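Local coordinates for protein amidase (Bacillus anthracis, PDB 5EWQ) that probably hydrolyses monocarboxylic acid amides to the free acid and ammonia, as an enzyme of the amidase signature family, at residues A[16-19]-A[20-23]; A[135-138]-A[139-142]; A[363-366]-A[367-371]; A[372-375]-A[376-380]; A[387-390]-A[391-395]. All coordinates share one frame; numbering follows the deposited sequence.

Interaction 1: residues A[16-19]-A[20-23]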
loop_
_atom_site.group_PDB
_atom_site.type_symbol
_atom_site.label_atom_id
_atom_site.label_comp_id
_atom_site.label_asym_id
_atom_site.label_seq_id
_atom_site.Cartn_x
_atom_site.Cartn_y
_atom_site.Cartn_z
ATOM N N VAL A 16 -10.768 -15.861 -10.593
ATOM C CA VAL A 16 -9.354 -16.134 -10.353
ATOM C C VAL A 16 -8.660 -16.632 -11.620
ATOM O O VAL A 16 -9.020 -17.674 -12.166
ATOM C CB VAL A 16 -9.163 -17.177 -9.231
ATOM C CG1 VAL A 16 -7.694 -17.549 -9.095
ATOM C CG2 VAL A 16 -9.706 -16.648 -7.914
ATOM N N TYR A 17 -7.664 -15.878 -12.078
ATOM C CA TYR A 17 -6.904 -16.239 -13.272
ATOM C C TYR A 17 -5.545 -16.826 -12.912
ATOM O O TYR A 17 -4.904 -16.373 -11.962
ATOM C CB TYR A 17 -6.700 -15.019 -14.172
ATOM C CG TYR A 17 -7.970 -14.354 -14.644
ATOM C CD1 TYR A 17 -8.993 -15.091 -15.228
ATOM C CD2 TYR A 17 -8.145 -12.985 -14.503
ATOM C CE1 TYR A 17 -10.154 -14.478 -15.662
ATOM C CE2 TYR A 17 -9.300 -12.363 -14.932
ATOM C CZ TYR A 17 -10.300 -13.113 -15.511
ATOM O OH TYR A 17 -11.454 -12.496 -15.938
ATOM N N ASP A 18 -5.117 -17.826 -13.681
ATOM C CA ASP A 18 -3.768 -18.384 -13.590
ATOM C C ASP A 18 -3.378 -18.745 -12.156
ATOM O O ASP A 18 -2.486 -18.130 -11.571
ATOM C CB ASP A 18 -2.758 -17.395 -14.181
ATOM C CG ASP A 18 -1.408 -18.028 -14.452
ATOM O OD1 ASP A 18 -1.328 -19.274 -14.479
ATOM O OD2 ASP A 18 -0.429 -17.277 -14.647
ATOM N N LYS A 19 -4.053 -19.743 -11.598
ATOM C CA LYS A 19 -3.852 -20.118 -10.204
ATOM C C LYS A 19 -2.495 -20.787 -9.980
ATOM O O LYS A 19 -1.909 -20.674 -8.904
ATOM C CB LYS A 19 -4.980 -21.042 -9.740
ATOM C CG LYS A 19 -4.995 -21.298 -8.245
ATOM C CD LYS A 19 -6.337 -20.928 -7.637
ATOM C CE LYS A 19 -7.452 -21.810 -8.173
ATOM N NZ LYS A 19 -8.753 -21.515 -7.514
ATOM N N GLU A 20 -1.995 -21.470 -11.005
ATOM C CA GLU A 20 -0.731 -22.193 -10.898
ATOM C C GLU A 20 0.477 -21.259 -10.927
ATOM O O GLU A 20 1.611 -21.693 -10.729
ATOM C CB GLU A 20 -0.615 -23.231 -12.016
ATOM C CG GLU A 20 -1.614 -24.369 -11.902
ATOM C CD GLU A 20 -1.427 -25.187 -10.637
ATOM O OE1 GLU A 20 -0.273 -25.335 -10.184
ATOM O OE2 GLU A 20 -2.438 -25.680 -10.093
ATOM N N ARG A 21 0.228 -19.979 -11.177
ATOM C CA ARG A 21 1.281 -18.970 -11.154
ATOM C C ARG A 21 1.822 -18.795 -9.738
ATOM O O ARG A 21 3.000 -18.494 -9.540
ATOM C CB ARG A 21 0.754 -17.638 -11.694
ATOM C CG ARG A 21 1.734 -16.480 -11.593
ATOM C CD ARG A 21 1.112 -15.187 -12.100
ATOM N NE ARG A 21 0.949 -15.184 -13.549
ATOM C CZ ARG A 21 1.845 -14.688 -14.397
ATOM N NH1 ARG A 21 2.969 -14.154 -13.937
ATOM N NH2 ARG A 21 1.617 -14.726 -15.703
ATOM N N VAL A 22 0.950 -18.996 -8.755
ATOM C CA VAL A 22 1.303 -18.819 -7.353
ATOM C C VAL A 22 1.565 -20.157 -6.663
ATOM O O VAL A 22 2.508 -20.288 -5.882
ATOM C CB VAL A 22 0.191 -18.059 -6.596
ATOM C CG1 VAL A 22 0.481 -18.016 -5.103
ATOM C CG2 VAL A 22 0.039 -16.655 -7.155
ATOM N N LEU A 23 0.737 -21.150 -6.971
ATOM C CA LEU A 23 0.814 -22.452 -6.311
ATOM C C LEU A 23 2.104 -23.209 -6.617
ATOM O O LEU A 23 2.717 -23.783 -5.718
ATOM C CB LEU A 23 -0.390 -23.312 -6.703
ATOM C CG LEU A 23 -1.748 -22.844 -6.177
ATOM C CD1 LEU A 23 -2.849 -23.792 -6.626
ATOM C CD2 LEU A 23 -1.720 -22.727 -4.661
#
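With CG set opposite the backbone N in both Asp18 (chi1 -165°) and Arg21 (chi1 175°), the carboxylate and the aliphatic part of the arginine are brought to the same side of the first turn of helix 20-28. The result is a salt bridge between residues three apart at the point where loop gives way to helix. Arg21 NE meets Asp18 OD2 at 2.7 Å, but the bond is far from straight. The donor arrives on the anti side of the carboxylate and somewhat out of its plane, while OD2 is likewise tilted from the guanidinium plane. The two planes stand almost perpendicular, 88° apart, so this is a single-oxygen grip rather than a flat, two-pronged pairing. The arginine chain bends at chi3, before NE, and beyond NE the two terminal nitrogens take other acids: NH1 pairs with Glu90 and NH2 with Asp142. Three carboxylates gathered around one guanidinium would be expected to keep it charged, and two of them connect the start of this helix to strand 88-91 (Glu90) and to the 135-142 loop (Asp142).

The backbone adds weaker evidence of the helix beginning. Asp18 O receives a weak bond from Arg21 N at 3.3 Å, and Lys19 O receives weak bonds from both Val22 N and Leu23 N. Val22 itself is buried and packs on Ile75 of helix 64-79. Separately, Lys19 and Leu23 run alongside each other in the same direction, and Lys19 CG rests 3.7 Å from Leu23 CD1.

Interaction 2: residues A[135-138]-A[139-142]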
loop_
_atom_site.group_PDB
_atom_site.type_symbol
_atom_site.label_atom_id
_atom_site.label_comp_id
_atom_site.label_asym_id
_atom_site.label_seq_id
_atom_site.Cartn_x
_atom_site.Cartn_y
_atom_site.Cartn_z
ATOM N N ALA A 135 1.753 -4.419 -13.201
ATOM C CA ALA A 135 0.763 -3.445 -12.742
ATOM C C ALA A 135 -0.655 -4.008 -12.838
ATOM O O ALA A 135 -1.619 -3.263 -13.021
ATOM C CB ALA A 135 0.876 -2.148 -13.536
ATOM N N GLY A 136 -0.771 -5.328 -12.714
ATOM C CA GLY A 136 -2.058 -5.999 -12.749
ATOM C C GLY A 136 -2.603 -6.257 -14.142
ATOM O O GLY A 136 -3.751 -6.675 -14.293
ATOM N N THR A 137 -1.788 -6.019 -15.164
ATOM C CA THR A 137 -2.246 -6.168 -16.544
ATOM C C THR A 137 -1.946 -7.552 -17.113
ATOM O O THR A 137 -1.022 -8.233 -16.671
ATOM C CB THR A 137 -1.611 -5.110 -17.465
ATOM O OG1 THR A 137 -0.216 -5.386 -17.632
ATOM C CG2 THR A 137 -1.784 -3.726 -16.871
ATOM N N TYR A 138 -2.736 -7.954 -18.103
ATOM C CA TYR A 138 -2.540 -9.229 -18.780
ATOM C C TYR A 138 -1.396 -9.139 -19.789
ATOM O O TYR A 138 -0.693 -10.119 -20.037
ATOM C CB TYR A 138 -3.832 -9.667 -19.481
ATOM C CG TYR A 138 -3.754 -11.025 -20.144
ATOM C CD1 TYR A 138 -4.114 -12.177 -19.456
ATOM C CD2 TYR A 138 -3.329 -11.156 -21.462
ATOM C CE1 TYR A 138 -4.046 -13.420 -20.057
ATOM C CE2 TYR A 138 -3.256 -12.396 -22.069
ATOM C CZ TYR A 138 -3.617 -13.524 -21.363
ATOM O OH TYR A 138 -3.549 -14.759 -21.966
ATOM N N VAL A 139 -1.212 -7.955 -20.364
ATOM C CA VAL A 139 -0.220 -7.755 -21.414
ATOM C C VAL A 139 1.208 -7.816 -20.863
ATOM O O VAL A 139 2.144 -8.184 -21.576
ATOM C CB VAL A 139 -0.450 -6.406 -22.143
ATOM C CG1 VAL A 139 -0.255 -5.231 -21.194
ATOM C CG2 VAL A 139 0.452 -6.283 -23.361
ATOM N N LEU A 140 1.369 -7.480 -19.587
ATOM C CA LEU A 140 2.685 -7.479 -18.960
ATOM C C LEU A 140 2.824 -8.598 -17.933
ATOM O O LEU A 140 3.739 -8.582 -17.110
ATOM C CB LEU A 140 2.956 -6.130 -18.289
ATOM C CG LEU A 140 3.104 -4.896 -19.178
ATOM C CD1 LEU A 140 3.101 -3.635 -18.328
ATOM C CD2 LEU A 140 4.378 -4.984 -19.999
ATOM N N LYS A 141 1.922 -9.574 -17.996
ATOM C CA LYS A 141 1.847 -10.629 -16.987
ATOM C C LYS A 141 3.116 -11.478 -16.899
ATOM O O LYS A 141 3.366 -12.123 -15.881
ATOM C CB LYS A 141 0.645 -11.537 -17.259
ATOM C CG LYS A 141 0.802 -12.442 -18.471
ATOM C CD LYS A 141 -0.464 -13.247 -18.720
ATOM C CE LYS A 141 -0.308 -14.175 -19.913
ATOM N NZ LYS A 141 0.774 -15.177 -19.700
ATOM N N ASP A 142 3.917 -11.473 -17.960
ATOM C CA ASP A 142 5.112 -12.308 -18.007
ATOM C C ASP A 142 6.394 -11.502 -18.197
ATOM O O ASP A 142 7.473 -12.076 -18.345
ATOM C CB ASP A 142 4.984 -13.345 -19.125
ATOM C CG ASP A 142 3.862 -14.334 -18.878
ATOM O OD1 ASP A 142 3.677 -14.747 -17.714
ATOM O OD2 ASP A 142 3.163 -14.697 -19.847
#
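Thr137 OG1 is gripped twice: it accepts the Leu140 N-H at 3.3 Å and is also hydrogen-bonded to Ser134 O. Chi1 of 70° places the hydroxyl between the backbone N and the carbonyl carbon of Thr137, where it faces the incoming amide. The same oxygen lies 3.6 Å from Val139 CG1, so this buried hydroxyl, set against an aliphatic branch, has Leu140 N and Ser134 O as polar partners.

The next residues form a type I beta turn from Tyr138 to Lys141, although its closing bond, Lys141 N to Tyr138 O, is weak at 3.4 Å. Across the turn the two side chains run alongside each other in the same direction. Lys141 CD lies over one face of the Tyr138 ring, 3.9 Å from the centroid and 16° from the ring normal, which defines a CH-pi contact. Further out, Lys141 CE stands 3.7 Å from Tyr138 CZ. The chain then bends at chi4, carrying NZ toward Asp142 OD2.

Because NZ is 5.4 Å from the Tyr138 ring centroid, any cation-pi attraction is at most weak: the ring holds the methylenes, and the charge is probably answered by the Asp142 carboxylate, though the modelled distance is too short to be relied on.

Interaction 3: residues A[363-366]-A[367-371]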
loop_
_atom_site.group_PDB
_atom_site.type_symbol
_atom_site.label_atom_id
_atom_site.label_comp_id
_atom_site.label_asym_id
_atom_site.label_seq_id
_atom_site.Cartn_x
_atom_site.Cartn_y
_atom_site.Cartn_z
ATOM N N LEU A 363 -4.456 13.270 -14.502
ATOM C CA LEU A 363 -4.241 11.863 -14.821
ATOM C C LEU A 363 -4.379 11.585 -16.315
ATOM O O LEU A 363 -3.591 10.834 -16.888
ATOM C CB LEU A 363 -5.225 10.988 -14.042
ATOM C CG LEU A 363 -5.028 10.894 -12.528
ATOM C CD1 LEU A 363 -6.319 10.479 -11.848
ATOM C CD2 LEU A 363 -3.926 9.908 -12.208
ATOM N N GLU A 364 -5.384 12.197 -16.938
ATOM C CA GLU A 364 -5.699 11.943 -18.341
ATOM C C GLU A 364 -4.538 12.273 -19.274
ATOM O O GLU A 364 -4.273 11.543 -20.229
ATOM C CB GLU A 364 -6.940 12.739 -18.755
ATOM C CG GLU A 364 -7.306 12.603 -20.225
ATOM C CD GLU A 364 -8.605 13.306 -20.571
ATOM O OE1 GLU A 364 -8.699 13.872 -21.681
ATOM O OE2 GLU A 364 -9.534 13.286 -19.736
ATOM N N TYR A 365 -3.843 13.368 -18.992
ATOM C CA TYR A 365 -2.721 13.784 -19.824
ATOM C C TYR A 365 -1.445 13.018 -19.491
ATOM O O TYR A 365 -0.734 12.558 -20.385
ATOM C CB TYR A 365 -2.471 15.287 -19.675
ATOM C CG TYR A 365 -1.181 15.754 -20.316
ATOM C CD1 TYR A 365 -1.124 16.046 -21.673
ATOM C CD2 TYR A 365 -0.021 15.901 -19.565
ATOM C CE1 TYR A 365 0.052 16.470 -22.262
ATOM C CE2 TYR A 365 1.158 16.323 -20.146
ATOM C CZ TYR A 365 1.189 16.606 -21.494
ATOM O OH TYR A 365 2.363 17.027 -22.075
ATOM N N GLU A 366 -1.160 12.885 -18.200
ATOM C CA GLU A 366 0.139 12.399 -17.749
ATOM C C GLU A 366 0.300 10.884 -17.862
ATOM O O GLU A 366 1.420 10.389 -17.982
ATOM C CB GLU A 366 0.383 12.838 -16.304
ATOM C CG GLU A 366 1.847 13.028 -15.953
ATOM C CD GLU A 366 2.045 13.551 -14.545
ATOM O OE1 GLU A 366 1.050 13.633 -13.795
ATOM O OE2 GLU A 366 3.195 13.884 -14.190
ATOM N N PHE A 367 -0.811 10.153 -17.824
ATOM C CA PHE A 367 -0.761 8.694 -17.881
ATOM C C PHE A 367 -0.136 8.198 -19.179
ATOM O O PHE A 367 0.756 7.351 -19.162
ATOM C CB PHE A 367 -2.159 8.093 -17.720
ATOM C CG PHE A 367 -2.201 6.602 -17.902
ATOM C CD1 PHE A 367 -1.699 5.759 -16.925
ATOM C CD2 PHE A 367 -2.738 6.044 -19.049
ATOM C CE1 PHE A 367 -1.734 4.386 -17.087
ATOM C CE2 PHE A 367 -2.775 4.672 -19.217
ATOM C CZ PHE A 367 -2.272 3.842 -18.235
ATOM N N LYS A 368 -0.611 8.731 -20.300
ATOM C CA LYS A 368 -0.099 8.354 -21.612
ATOM C C LYS A 368 1.396 8.628 -21.726
ATOM O O LYS A 368 2.149 7.806 -22.246
ATOM C CB LYS A 368 -0.854 9.101 -22.713
ATOM C CG LYS A 368 -0.306 8.867 -24.111
ATOM C CD LYS A 368 -1.036 9.712 -25.142
ATOM C CE LYS A 368 -0.482 9.480 -26.538
ATOM N NZ LYS A 368 -1.193 10.292 -27.563
ATOM N N HIS A 369 1.820 9.782 -21.224
ATOM C CA HIS A 369 3.212 10.200 -21.336
ATOM C C HIS A 369 4.131 9.425 -20.393
ATOM O O HIS A 369 5.225 9.021 -20.785
ATOM C CB HIS A 369 3.333 11.701 -21.075
ATOM C CG HIS A 369 2.672 12.547 -22.118
ATOM N ND1 HIS A 369 1.308 12.548 -22.322
ATOM C CD2 HIS A 369 3.187 13.411 -23.024
ATOM C CE1 HIS A 369 1.012 13.380 -23.303
ATOM N NE2 HIS A 369 2.136 13.917 -23.748
ATOM N N ASN A 370 3.690 9.222 -19.156
ATOM C CA ASN A 370 4.481 8.471 -18.185
ATOM C C ASN A 370 4.683 7.021 -18.610
ATOM O O ASN A 370 5.780 6.478 -18.488
ATOM C CB ASN A 370 3.826 8.512 -16.803
ATOM C CG ASN A 370 3.905 9.881 -16.158
ATOM O OD1 ASN A 370 3.102 10.214 -15.287
ATOM N ND2 ASN A 370 4.876 10.681 -16.583
ATOM N N VAL A 371 3.619 6.402 -19.110
ATOM C CA VAL A 371 3.668 5.008 -19.536
ATOM C C VAL A 371 4.569 4.824 -20.755
ATOM O O VAL A 371 5.418 3.930 -20.778
ATOM C CB VAL A 371 2.254 4.477 -19.854
ATOM C CG1 VAL A 371 2.328 3.193 -20.663
ATOM C CG2 VAL A 371 1.474 4.255 -18.567
#
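One face of the Tyr365 ring is met by His369, whose CE1 lies 3.4 Å from Tyr365 CE1, and in return Tyr365 CZ lies over a face of the imidazole. Both approaches are displaced toward the rims. The ring centroids are 4.2 Å apart and the planes inclined at 31°, an oblique pairing that fits neither a parallel stack nor an edge-to-face arrangement. Phe421 of helix 418-437 is a further ring meeting Tyr365.

A hydrogen bond fixes how the imidazole is turned: His369 ND1 donates to Tyr365 O at 2.8 Å. That bond is bent, with an N-H...O angle of 131°, and the carbonyl oxygen is tilted out of the imidazole plane. This is consistent with a proton on ND1, since a carbonyl oxygen can only accept. His369 CG lies beside its own backbone N, opposite the carbonyl carbon (chi1 -66°), which sends the ring back toward the preceding turn.

All of this is built on the i to i+4 spacing of the alpha-helix 360-377. Its regular backbone bonds include Phe367 N to Leu363 O at 3.0 Å and Asn370 N to Glu366 O at 2.8 Å. Glu366 and Asn370 repeat the spacing: Asn370 OD1 lies 3.2 Å from Glu366 CG, with carboxylate and amide planes about midway between parallel and perpendicular. Their polar ends are engaged by other residues, Glu366 OE1 bonding Thr259 and Asn370 OD1 accepting from Glu258 N. Phe367 receives Val371 CG2 over one face, 3.5 Å above the ring plane. Its ring also meets Trp171 edge-to-face and packs on helix 406-412.

Interaction 4: residues A[372-375]-A[376-380]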
loop_
_atom_site.group_PDB
_atom_site.type_symbol
_atom_site.label_atom_id
_atom_site.label_comp_id
_atom_site.label_asym_id
_atom_site.label_seq_id
_atom_site.Cartn_x
_atom_site.Cartn_y
_atom_site.Cartn_z
ATOM N N ASN A 372 4.389 5.675 -21.761
ATOM C CA ASN A 372 5.199 5.603 -22.973
ATOM C C ASN A 372 6.677 5.851 -22.692
ATOM O O ASN A 372 7.544 5.197 -23.271
ATOM C CB ASN A 372 4.695 6.603 -24.016
ATOM C CG ASN A 372 3.327 6.236 -24.560
ATOM O OD1 ASN A 372 2.866 5.106 -24.406
ATOM N ND2 ASN A 372 2.672 7.195 -25.208
ATOM N N ASP A 373 6.958 6.797 -21.801
ATOM C CA ASP A 373 8.332 7.091 -21.406
ATOM C C ASP A 373 8.912 5.959 -20.567
ATOM O O ASP A 373 10.119 5.714 -20.587
ATOM C CB ASP A 373 8.404 8.410 -20.631
ATOM C CG ASP A 373 8.149 9.620 -21.511
ATOM O OD1 ASP A 373 7.516 9.460 -22.576
ATOM O OD2 ASP A 373 8.579 10.731 -21.134
ATOM N N TYR A 374 8.046 5.270 -19.830
ATOM C CA TYR A 374 8.464 4.139 -19.011
ATOM C C TYR A 374 8.896 2.963 -19.879
ATOM O O TYR A 374 9.950 2.369 -19.660
ATOM C CB TYR A 374 7.333 3.712 -18.071
ATOM C CG TYR A 374 7.634 2.465 -17.267
ATOM C CD1 TYR A 374 8.386 2.531 -16.101
ATOM C CD2 TYR A 374 7.163 1.222 -17.674
ATOM C CE1 TYR A 374 8.664 1.394 -15.365
ATOM C CE2 TYR A 374 7.437 0.080 -16.944
ATOM C CZ TYR A 374 8.186 0.172 -15.790
ATOM O OH TYR A 374 8.459 -0.961 -15.061
ATOM N N PHE A 375 8.069 2.637 -20.867
ATOM C CA PHE A 375 8.328 1.508 -21.751
ATOM C C PHE A 375 9.521 1.754 -22.671
ATOM O O PHE A 375 10.155 0.810 -23.144
ATOM C CB PHE A 375 7.082 1.195 -22.584
ATOM C CG PHE A 375 5.997 0.496 -21.815
ATOM C CD1 PHE A 375 6.307 -0.344 -20.758
ATOM C CD2 PHE A 375 4.664 0.676 -22.150
ATOM C CE1 PHE A 375 5.309 -0.991 -20.051
ATOM C CE2 PHE A 375 3.664 0.033 -21.445
ATOM C CZ PHE A 375 3.988 -0.800 -20.395
ATOM N N SER A 376 9.823 3.024 -22.923
ATOM C CA SER A 376 10.936 3.385 -23.796
ATOM C C SER A 376 12.277 3.069 -23.144
ATOM O O SER A 376 13.278 2.859 -23.829
ATOM C CB SER A 376 10.870 4.869 -24.159
ATOM O OG SER A 376 11.020 5.682 -23.008
ATOM N N GLN A 377 12.290 3.034 -21.815
ATOM C CA GLN A 377 13.513 2.775 -21.066
ATOM C C GLN A 377 13.786 1.279 -20.936
ATOM O O GLN A 377 14.936 0.860 -20.811
ATOM C CB GLN A 377 13.432 3.410 -19.677
ATOM C CG GLN A 377 13.157 4.904 -19.694
ATOM C CD GLN A 377 13.043 5.490 -18.300
ATOM O OE1 GLN A 377 14.048 5.723 -17.627
ATOM N NE2 GLN A 377 11.813 5.727 -17.856
ATOM N N GLN A 378 12.725 0.480 -20.966
ATOM C CA GLN A 378 12.851 -0.961 -20.784
ATOM C C GLN A 378 13.452 -1.625 -22.019
ATOM O O GLN A 378 13.317 -1.121 -23.135
ATOM C CB GLN A 378 11.492 -1.577 -20.452
ATOM C CG GLN A 378 10.751 -0.856 -19.336
ATOM C CD GLN A 378 11.589 -0.695 -18.081
ATOM O OE1 GLN A 378 12.284 -1.620 -17.659
ATOM N NE2 GLN A 378 11.531 0.489 -17.480
ATOM N N LYS A 379 14.112 -2.760 -21.812
ATOM C CA LYS A 379 14.846 -3.431 -22.879
ATOM C C LYS A 379 13.989 -4.425 -23.659
ATOM O O LYS A 379 13.856 -4.316 -24.878
ATOM C CB LYS A 379 16.070 -4.148 -22.302
ATOM N N ASN A 380 13.414 -5.394 -22.954
ATOM C CA ASN A 380 12.643 -6.450 -23.602
ATOM C C ASN A 380 11.174 -6.466 -23.185
ATOM O O ASN A 380 10.623 -7.518 -22.864
ATOM C CB ASN A 380 13.277 -7.812 -23.315
ATOM C CG ASN A 380 13.553 -8.030 -21.839
ATOM O OD1 ASN A 380 13.018 -7.327 -20.981
ATOM N ND2 ASN A 380 14.395 -9.011 -21.535
#
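The C-terminal end of helix 360-377 is where this contact lies, and two of its last carbonyls, those of Asp373 and Tyr374, take bonds from the side chains of Ser376, Gln377 and Gln378. Asp373 O accepts two bonds, from Ser376 OG at 2.6 Å and from Gln377 NE2 at 3.2 Å. The donors reach it from opposite faces of the carbonyl plane, each well out of that plane. Ser376 can do this because its OG sits between its own backbone N and carbonyl carbon (chi1 64°), folded back along the helix.

Tyr374 O is gripped in a similar way. Gln377 N bonds it at 3.2 Å on one face, while Gln378 NE2 comes from the other at 3.3 Å. The main-chain bonds meanwhile deteriorate: Ser376 N to Asn372 O and Gln378 N to Phe375 O are both weak. Gln378 then adopts an extended backbone (psi 153°), which takes the chain out of the helix.

The Gln378 side chain bends at chi2 and doubles back across Tyr374, its amide inclined 27° to the ring. The phenol is held at its far end by a hydrogen bond from OH to Gln126 OE1, and Trp143 touches both Tyr374 and Gln378. Gln378 NE2 thus serves two purposes, bonding the carbonyl while lying over one ring face, 3.7 Å from Tyr374 CE1.

Interaction 5: residues A[387-390]-A[391-395]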
loop_
_atom_site.group_PDB
_atom_site.type_symbol
_atom_site.label_atom_id
_atom_site.label_comp_id
_atom_site.label_asym_id
_atom_site.label_seq_id
_atom_site.Cartn_x
_atom_site.Cartn_y
_atom_site.Cartn_z
ATOM N N LYS A 387 -0.784 2.817 -27.091
ATOM C CA LYS A 387 -1.551 2.478 -28.286
ATOM C C LYS A 387 -1.542 0.975 -28.547
ATOM O O LYS A 387 -2.553 0.401 -28.952
ATOM C CB LYS A 387 -0.999 3.215 -29.507
ATOM C CG LYS A 387 -1.983 4.172 -30.155
ATOM C CD LYS A 387 -1.453 4.688 -31.484
ATOM C CE LYS A 387 -0.087 5.336 -31.329
ATOM N NZ LYS A 387 0.462 5.787 -32.639
ATOM N N GLU A 388 -0.396 0.345 -28.316
ATOM C CA GLU A 388 -0.251 -1.087 -28.554
ATOM C C GLU A 388 -1.020 -1.906 -27.520
ATOM O O GLU A 388 -1.520 -2.990 -27.824
ATOM C CB GLU A 388 1.227 -1.479 -28.551
ATOM C CG GLU A 388 2.027 -0.836 -29.674
ATOM C CD GLU A 388 3.514 -1.113 -29.572
ATOM O OE1 GLU A 388 4.289 -0.474 -30.315
ATOM O OE2 GLU A 388 3.909 -1.966 -28.751
ATOM N N ILE A 389 -1.111 -1.381 -26.301
ATOM C CA ILE A 389 -1.882 -2.022 -25.241
ATOM C C ILE A 389 -3.359 -2.088 -25.606
ATOM O O ILE A 389 -3.993 -3.138 -25.490
ATOM C CB ILE A 389 -1.730 -1.277 -23.902
ATOM C CG1 ILE A 389 -0.279 -1.327 -23.429
ATOM C CG2 ILE A 389 -2.651 -1.873 -22.848
ATOM C CD1 ILE A 389 0.004 -0.460 -22.226
ATOM N N ILE A 390 -3.896 -0.954 -26.049
ATOM C CA ILE A 390 -5.296 -0.854 -26.445
ATOM C C ILE A 390 -5.628 -1.852 -27.552
ATOM O O ILE A 390 -6.675 -2.502 -27.523
ATOM C CB ILE A 390 -5.638 0.574 -26.918
ATOM C CG1 ILE A 390 -5.407 1.577 -25.786
ATOM C CG2 ILE A 390 -7.072 0.650 -27.408
ATOM C CD1 ILE A 390 -5.702 3.012 -26.168
ATOM N N ALA A 391 -4.725 -1.977 -28.517
ATOM C CA ALA A 391 -4.899 -2.920 -29.613
ATOM C C ALA A 391 -4.774 -4.358 -29.120
ATOM O O ALA A 391 -5.442 -5.259 -29.626
ATOM C CB ALA A 391 -3.887 -2.645 -30.713
ATOM N N PHE A 392 -3.914 -4.562 -28.128
ATOM C CA PHE A 392 -3.688 -5.887 -27.560
ATOM C C PHE A 392 -4.918 -6.390 -26.812
ATOM O O PHE A 392 -5.310 -7.549 -26.952
ATOM C CB PHE A 392 -2.476 -5.862 -26.623
ATOM C CG PHE A 392 -2.172 -7.189 -25.987
ATOM C CD1 PHE A 392 -1.379 -8.119 -26.638
ATOM C CD2 PHE A 392 -2.673 -7.503 -24.734
ATOM C CE1 PHE A 392 -1.095 -9.338 -26.055
ATOM C CE2 PHE A 392 -2.392 -8.721 -24.146
ATOM C CZ PHE A 392 -1.602 -9.640 -24.807
ATOM N N ASN A 393 -5.519 -5.512 -26.015
ATOM C CA ASN A 393 -6.690 -5.865 -25.223
ATOM C C ASN A 393 -7.905 -6.192 -26.085
ATOM O O ASN A 393 -8.726 -7.034 -25.720
ATOM C CB ASN A 393 -7.036 -4.729 -24.256
ATOM C CG ASN A 393 -5.977 -4.526 -23.190
ATOM O OD1 ASN A 393 -5.263 -5.460 -22.821
ATOM N ND2 ASN A 393 -5.873 -3.302 -22.683
ATOM N N LYS A 394 -8.010 -5.523 -27.228
ATOM C CA LYS A 394 -9.138 -5.708 -28.136
ATOM C C LYS A 394 -9.218 -7.124 -28.705
ATOM O O LYS A 394 -10.301 -7.605 -29.038
ATOM C CB LYS A 394 -9.060 -4.702 -29.288
ATOM C CG LYS A 394 -9.539 -3.299 -28.947
ATOM C CD LYS A 394 -9.330 -2.362 -30.130
ATOM C CE LYS A 394 -10.213 -1.126 -30.041
ATOM N NZ LYS A 394 -9.901 -0.277 -28.861
ATOM N N ARG A 395 -8.071 -7.789 -28.811
ATOM C CA ARG A 395 -8.002 -9.098 -29.454
ATOM C C ARG A 395 -8.601 -10.210 -28.594
ATOM O O ARG A 395 -8.854 -11.312 -29.081
ATOM C CB ARG A 395 -6.552 -9.432 -29.812
ATOM C CG ARG A 395 -5.928 -8.450 -30.794
ATOM C CD ARG A 395 -4.515 -8.856 -31.175
ATOM N NE ARG A 395 -3.873 -7.867 -32.037
ATOM C CZ ARG A 395 -3.907 -7.899 -33.365
ATOM N NH1 ARG A 395 -3.292 -6.957 -34.068
ATOM N NH2 ARG A 395 -4.553 -8.873 -33.991
#
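Successive backbone bonds from residue i+4 to residue i join 387-390 to 391-395: Ala391 N to Lys387 O at 3.2 Å, Phe392 N to Glu388 O at 2.9 Å, and Asn393 N to Ile389 O at 2.9 Å. The series then weakens, Lys394 N standing 3.3 Å from Ile390 O, an oxygen that also accepts from Gln405 NE2.

Two side-chain pairs follow the same spacing, each aligned in one direction. Lys394 runs alongside Ile390 until its chi4 of 62° turns the end toward Ile390, placing NZ 3.3 Å from Ile390 CG2. This is van der Waals contact with a methyl group; the charge of NZ is met by Glu409 in a salt bridge. Ile389 CG2 likewise touches Asn393 ND2 at 3.5 Å, and that amide nitrogen is bonded to Gln405 OE1. The Asn393 OD1 atom lies at the edge of the Phe392 ring and in its plane, while Arg400 makes a cation-pi contact with the same ring.

Ile389 and Asn393 are buried while Lys387, Glu388, Ala391 and Lys394 are exposed, as in a surface alpha-helix with one side against the protein, here touching helix 406-412 through Ile390 and Asn393.

In the fold
Interaction 2 is the hub. Arg21 of interaction 1 reaches it through a salt bridge, NH2 to Asp142 OD1 at 2.9 Å, tying the helix start at 20-23 to the 135-142 loop. Interaction 5 packs on the same loop through Phe392, whose CD2 is 3.6 Å from Val139 CB. Interaction 4 joins by Leu140 CD1 to Phe375 CZ, also 3.6 Å. Phe375 further links interactions 4 and 5, its CE2 lying 3.8 Å from Ile389 CD1. Interactions 3 and 4 are consecutive on helix 360-377, with centres about 14 Å apart, whereas interaction 3 stays about 18 Å from interaction 1 at the nearest atoms.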